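Local coordinates for phage tail sheath protein (Desulfitobacterium hafniense, PDB 3HXL) that probably forms, in many copies, the contractile sheath around the tail tube of a myovirus-type phage or a related phage-like particle, at residues L30-L42 with Y191-L205. Numbering follows the deposited sequence.
Sequences LGERGIVSMPLIL and YLAAVEIFDFNTIAL
Ser37 and Tyr191 meet where helix 185-195 lies against strand 35-40: the phenol OH donates to Ser37 OG over 2.6 Å, with the serine oxygen at the ring edge, in plane. With OG anti to its own backbone N (chi1 179°), the serine hydroxyl turns to the helix and also bonds Leu86 O of strand 84-89. Pro39 lies over one face of the same ring, its CB 3.6 Å from the centroid of Tyr191 in a CH-pi contact 9° off the normal. Val195 CG2 nears Ser37 CB at 3.9 Å.

Beneath the helix, strands 35-40 and 202-204 run parallel. Ser37 N reaches Thr202 O, and Ser37 O accepts from Ala204 N at 3.0 Å. Ile35 O takes two donors, Thr202 N at 3.3 Å and Asn201 N at 2.9 Å. On the sheet face away from Tyr191, Val36 CG2 packs 3.3 Å from Thr202 OG1, which bonds Ala271 O of helix 263-276.

The contact thins toward exposed Asp199, where Ile35 CG2 meets only backbone and Phe200 CB, at 3.8 Å. Arg33 lies along Asn201, whose CB sits over one guanidinium face toward its rim; NH1 and NE bond Thr274 O and Ala277 O. Backbone bonds set the register of one mixed sheet shared by the Gp18 domain III N-terminal and subtilisin-like regions, while the buried hydroxyl pair, with Pro39 over the tyrosine ring, fastens helix 185-195 onto it.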
loop_
_atom_site.group_PDB
_atom_site.type_symbol
_atom_site.label_atom_id
_atom_site.label_comp_id
_atom_site.label_asym_id
_atom_site.label_seq_id
_atom_site.Cartn_x
_atom_site.Cartn_y
_atom_site.Cartn_z
ATOM N N LEU A 30 -10.421 4.457 -17.968
ATOM C CA LEU A 30 -9.884 5.002 -16.727
ATOM C C LEU A 30 -9.354 3.891 -15.828
ATOM O O LEU A 30 -10.090 2.981 -15.438
ATOM C CB LEU A 30 -10.962 5.803 -15.990
ATOM C CG LEU A 30 -11.485 7.050 -16.706
ATOM C CD1 LEU A 30 -12.528 7.738 -15.832
ATOM C CD2 LEU A 30 -10.330 8.000 -16.994
ATOM N N GLY A 31 -8.069 3.977 -15.500
ATOM C CA GLY A 31 -7.450 2.969 -14.666
ATOM C C GLY A 31 -8.014 2.899 -13.265
ATOM O O GLY A 31 -8.701 3.810 -12.801
ATOM N N GLU A 32 -7.731 1.797 -12.586
ATOM C CA GLU A 32 -8.196 1.623 -11.227
ATOM C C GLU A 32 -7.027 1.744 -10.265
ATOM O O GLU A 32 -5.944 1.195 -10.494
ATOM C CB GLU A 32 -8.889 0.271 -11.068
ATOM C CG GLU A 32 -10.253 0.210 -11.751
ATOM C CD GLU A 32 -10.998 -1.076 -11.448
ATOM O OE1 GLU A 32 -12.189 -1.185 -11.830
ATOM O OE2 GLU A 32 -10.386 -1.979 -10.829
ATOM N N ARG A 33 -7.259 2.496 -9.199
ATOM C CA ARG A 33 -6.266 2.730 -8.164
ATOM C C ARG A 33 -6.564 1.739 -7.045
ATOM O O ARG A 33 -6.820 0.561 -7.304
ATOM C CB ARG A 33 -6.399 4.177 -7.668
ATOM C CG ARG A 33 -6.190 5.227 -8.755
ATOM C CD ARG A 33 -6.614 6.625 -8.287
ATOM N NE ARG A 33 -5.965 7.005 -7.032
ATOM C CZ ARG A 33 -4.699 7.394 -6.930
ATOM N NH1 ARG A 33 -4.200 7.712 -5.742
ATOM N NH2 ARG A 33 -3.939 7.487 -8.014
ATOM N N GLY A 34 -6.529 2.215 -5.806
ATOM C CA GLY A 34 -6.834 1.366 -4.670
ATOM C C GLY A 34 -5.722 0.493 -4.118
ATOM O O GLY A 34 -5.946 -0.258 -3.173
ATOM N N ILE A 35 -4.521 0.596 -4.673
ATOM C CA ILE A 35 -3.429 -0.243 -4.200
ATOM C C ILE A 35 -2.397 0.502 -3.362
ATOM O O ILE A 35 -1.745 1.432 -3.838
ATOM C CB ILE A 35 -2.714 -0.917 -5.388
ATOM C CG1 ILE A 35 -3.729 -1.695 -6.222
ATOM C CG2 ILE A 35 -1.619 -1.836 -4.883
ATOM C CD1 ILE A 35 -3.161 -2.276 -7.499
ATOM N N VAL A 36 -2.256 0.083 -2.110
ATOM C CA VAL A 36 -1.297 0.693 -1.193
ATOM C C VAL A 36 -0.235 -0.348 -0.824
ATOM O O VAL A 36 -0.503 -1.546 -0.860
ATOM C CB VAL A 36 -2.002 1.199 0.106
ATOM C CG1 VAL A 36 -2.541 0.021 0.912
ATOM C CG2 VAL A 36 -1.030 2.018 0.952
ATOM N N SER A 37 0.978 0.105 -0.503
ATOM C CA SER A 37 2.051 -0.807 -0.110
ATOM C C SER A 37 2.740 -0.256 1.126
ATOM O O SER A 37 2.889 0.957 1.281
ATOM C CB SER A 37 3.086 -0.981 -1.219
ATOM O OG SER A 37 4.118 -1.853 -0.771
HETATM N N MSE A 38 3.178 -1.148 1.997
HETATM C CA MSE A 38 3.800 -0.707 3.230
HETATM C C MSE A 38 4.845 -1.673 3.767
HETATM O O MSE A 38 4.632 -2.882 3.801
HETATM C CB MSE A 38 2.689 -0.486 4.261
HETATM C CG MSE A 38 3.099 -0.025 5.642
HETATM SE SE MSE A 38 1.512 0.548 6.649
HETATM C CE MSE A 38 0.488 -1.119 6.456
ATOM N N PRO A 39 6.015 -1.145 4.154
ATOM C CA PRO A 39 7.076 -1.997 4.699
ATOM C C PRO A 39 6.932 -1.995 6.229
ATOM O O PRO A 39 6.910 -0.935 6.850
ATOM C CB PRO A 39 8.349 -1.303 4.221
ATOM C CG PRO A 39 7.977 0.151 4.308
ATOM C CD PRO A 39 6.537 0.187 3.782
ATOM N N LEU A 40 6.824 -3.174 6.834
ATOM C CA LEU A 40 6.656 -3.247 8.280
ATOM C C LEU A 40 7.548 -4.232 9.002
ATOM O O LEU A 40 8.005 -5.228 8.440
ATOM C CB LEU A 40 5.208 -3.604 8.652
ATOM C CG LEU A 40 4.071 -2.626 8.352
ATOM C CD1 LEU A 40 2.771 -3.185 8.916
ATOM C CD2 LEU A 40 4.377 -1.274 8.960
ATOM N N ILE A 41 7.768 -3.933 10.274
ATOM C CA ILE A 41 8.541 -4.790 11.151
ATOM C C ILE A 41 7.461 -5.559 11.899
ATOM O O ILE A 41 6.660 -4.969 12.619
ATOM C CB ILE A 41 9.373 -3.961 12.123
ATOM C CG1 ILE A 41 10.448 -3.201 11.339
ATOM C CG2 ILE A 41 9.986 -4.868 13.189
ATOM C CD1 ILE A 41 11.129 -2.108 12.122
ATOM N N LEU A 42 7.442 -6.873 11.711
ATOM C CA LEU A 42 6.434 -7.727 12.327
ATOM C C LEU A 42 7.027 -8.764 13.279
ATOM O O LEU A 42 8.245 -8.857 13.430
ATOM C CB LEU A 42 5.639 -8.429 11.221
ATOM C CG LEU A 42 4.974 -7.506 10.192
ATOM C CD1 LEU A 42 4.309 -8.328 9.092
ATOM C CD2 LEU A 42 3.947 -6.638 10.896
ATOM N N TYR A 191 13.080 -3.712 0.111
ATOM C CA TYR A 191 11.649 -3.441 -0.056
ATOM C C TYR A 191 11.395 -2.636 -1.326
ATOM O O TYR A 191 10.652 -3.067 -2.201
ATOM C CB TYR A 191 11.103 -2.650 1.139
ATOM C CG TYR A 191 9.732 -2.033 0.889
ATOM C CD1 TYR A 191 8.607 -2.837 0.671
ATOM C CD2 TYR A 191 9.564 -0.647 0.854
ATOM C CE1 TYR A 191 7.347 -2.271 0.425
ATOM C CE2 TYR A 191 8.311 -0.077 0.609
ATOM C CZ TYR A 191 7.213 -0.894 0.398
ATOM O OH TYR A 191 5.978 -0.327 0.173
ATOM N N LEU A 192 12.014 -1.461 -1.414
ATOM C CA LEU A 192 11.830 -0.591 -2.574
ATOM C C LEU A 192 12.084 -1.307 -3.889
ATOM O O LEU A 192 11.366 -1.102 -4.865
ATOM C CB LEU A 192 12.739 0.638 -2.466
ATOM C CG LEU A 192 12.395 1.587 -1.314
ATOM C CD1 LEU A 192 13.420 2.699 -1.225
ATOM C CD2 LEU A 192 10.995 2.162 -1.540
ATOM N N ALA A 193 13.108 -2.150 -3.923
ATOM C CA ALA A 193 13.421 -2.877 -5.142
ATOM C C ALA A 193 12.284 -3.831 -5.487
ATOM O O ALA A 193 11.896 -3.952 -6.643
ATOM C CB ALA A 193 14.723 -3.652 -4.968
ATOM N N ALA A 194 11.746 -4.501 -4.475
ATOM C CA ALA A 194 10.665 -5.457 -4.690
ATOM C C ALA A 194 9.351 -4.792 -5.083
ATOM O O ALA A 194 8.642 -5.278 -5.960
ATOM C CB ALA A 194 10.461 -6.294 -3.440
ATOM N N VAL A 195 9.022 -3.682 -4.430
ATOM C CA VAL A 195 7.772 -2.999 -4.733
ATOM C C VAL A 195 7.790 -2.345 -6.110
ATOM O O VAL A 195 6.758 -2.252 -6.778
ATOM C CB VAL A 195 7.444 -1.923 -3.671
ATOM C CG1 VAL A 195 8.407 -0.742 -3.790
ATOM C CG2 VAL A 195 6.004 -1.469 -3.833
ATOM N N GLU A 196 8.968 -1.902 -6.538
ATOM C CA GLU A 196 9.110 -1.248 -7.829
ATOM C C GLU A 196 8.613 -2.104 -8.986
ATOM O O GLU A 196 8.242 -1.589 -10.039
ATOM C CB GLU A 196 10.574 -0.880 -8.075
ATOM C CG GLU A 196 10.730 0.289 -9.015
ATOM C CD GLU A 196 12.169 0.548 -9.395
ATOM O OE1 GLU A 196 13.039 0.502 -8.498
ATOM O OE2 GLU A 196 12.420 0.810 -10.591
ATOM N N ILE A 197 8.606 -3.415 -8.786
ATOM C CA ILE A 197 8.166 -4.338 -9.817
ATOM C C ILE A 197 6.651 -4.547 -9.797
ATOM O O ILE A 197 6.083 -5.081 -10.746
ATOM C CB ILE A 197 8.885 -5.691 -9.656
ATOM C CG1 ILE A 197 10.403 -5.463 -9.667
ATOM C CG2 ILE A 197 8.514 -6.623 -10.800
ATOM C CD1 ILE A 197 11.206 -6.678 -9.264
ATOM N N PHE A 198 5.997 -4.123 -8.719
ATOM C CA PHE A 198 4.546 -4.269 -8.607
ATOM C C PHE A 198 3.831 -3.023 -9.103
ATOM O O PHE A 198 4.432 -1.960 -9.251
ATOM C CB PHE A 198 4.116 -4.497 -7.149
ATOM C CG PHE A 198 4.303 -5.908 -6.661
ATOM C CD1 PHE A 198 5.562 -6.375 -6.289
ATOM C CD2 PHE A 198 3.210 -6.767 -6.557
ATOM C CE1 PHE A 198 5.729 -7.680 -5.818
ATOM C CE2 PHE A 198 3.364 -8.071 -6.090
ATOM C CZ PHE A 198 4.627 -8.530 -5.719
ATOM N N ASP A 199 2.544 -3.158 -9.391
ATOM C CA ASP A 199 1.776 -1.994 -9.781
ATOM C C ASP A 199 1.103 -1.568 -8.483
ATOM O O ASP A 199 0.517 -2.394 -7.780
ATOM C CB ASP A 199 0.750 -2.338 -10.860
ATOM C CG ASP A 199 1.383 -2.442 -12.242
ATOM O OD1 ASP A 199 2.175 -1.537 -12.600
ATOM O OD2 ASP A 199 1.088 -3.415 -12.968
ATOM N N PHE A 200 1.235 -0.287 -8.152
ATOM C CA PHE A 200 0.656 0.267 -6.933
ATOM C C PHE A 200 0.452 1.769 -7.097
ATOM O O PHE A 200 0.902 2.357 -8.079
ATOM C CB PHE A 200 1.561 -0.032 -5.728
ATOM C CG PHE A 200 2.900 0.661 -5.773
ATOM C CD1 PHE A 200 3.096 1.880 -5.124
ATOM C CD2 PHE A 200 3.961 0.099 -6.473
ATOM C CE1 PHE A 200 4.337 2.531 -5.175
ATOM C CE2 PHE A 200 5.201 0.740 -6.529
ATOM C CZ PHE A 200 5.385 1.959 -5.877
ATOM N N ASN A 201 -0.233 2.387 -6.144
ATOM C CA ASN A 201 -0.507 3.813 -6.220
ATOM C C ASN A 201 0.225 4.594 -5.150
ATOM O O ASN A 201 0.823 5.629 -5.425
ATOM C CB ASN A 201 -2.013 4.072 -6.062
ATOM C CG ASN A 201 -2.828 3.393 -7.131
ATOM O OD1 ASN A 201 -2.758 3.759 -8.301
ATOM N ND2 ASN A 201 -3.594 2.391 -6.741
ATOM N N THR A 202 0.176 4.085 -3.928
ATOM C CA THR A 202 0.797 4.780 -2.817
ATOM C C THR A 202 1.584 3.892 -1.869
ATOM O O THR A 202 1.308 2.698 -1.726
ATOM C CB THR A 202 -0.264 5.502 -1.989
ATOM O OG1 THR A 202 -1.009 4.535 -1.241
ATOM C CG2 THR A 202 -1.221 6.254 -2.901
ATOM N N ILE A 203 2.565 4.497 -1.210
ATOM C CA ILE A 203 3.387 3.793 -0.237
ATOM C C ILE A 203 3.328 4.553 1.082
ATOM O O ILE A 203 3.334 5.779 1.095
ATOM C CB ILE A 203 4.865 3.733 -0.674
ATOM C CG1 ILE A 203 5.034 2.736 -1.822
ATOM C CG2 ILE A 203 5.733 3.357 0.519
ATOM C CD1 ILE A 203 6.404 2.807 -2.497
ATOM N N ALA A 204 3.256 3.824 2.190
ATOM C CA ALA A 204 3.246 4.457 3.496
ATOM C C ALA A 204 4.544 4.086 4.192
ATOM O O ALA A 204 4.988 2.937 4.117
ATOM C CB ALA A 204 2.056 3.971 4.329
ATOM N N LEU A 205 5.171 5.062 4.840
ATOM C CA LEU A 205 6.393 4.802 5.600
ATOM C C LEU A 205 6.075 5.208 7.038
ATOM O O LEU A 205 6.195 6.371 7.401
ATOM C CB LEU A 205 7.579 5.624 5.064
ATOM C CG LEU A 205 8.872 5.504 5.886
ATOM C CD1 LEU A 205 9.270 4.033 6.024
ATOM C CD2 LEU A 205 9.988 6.293 5.219
#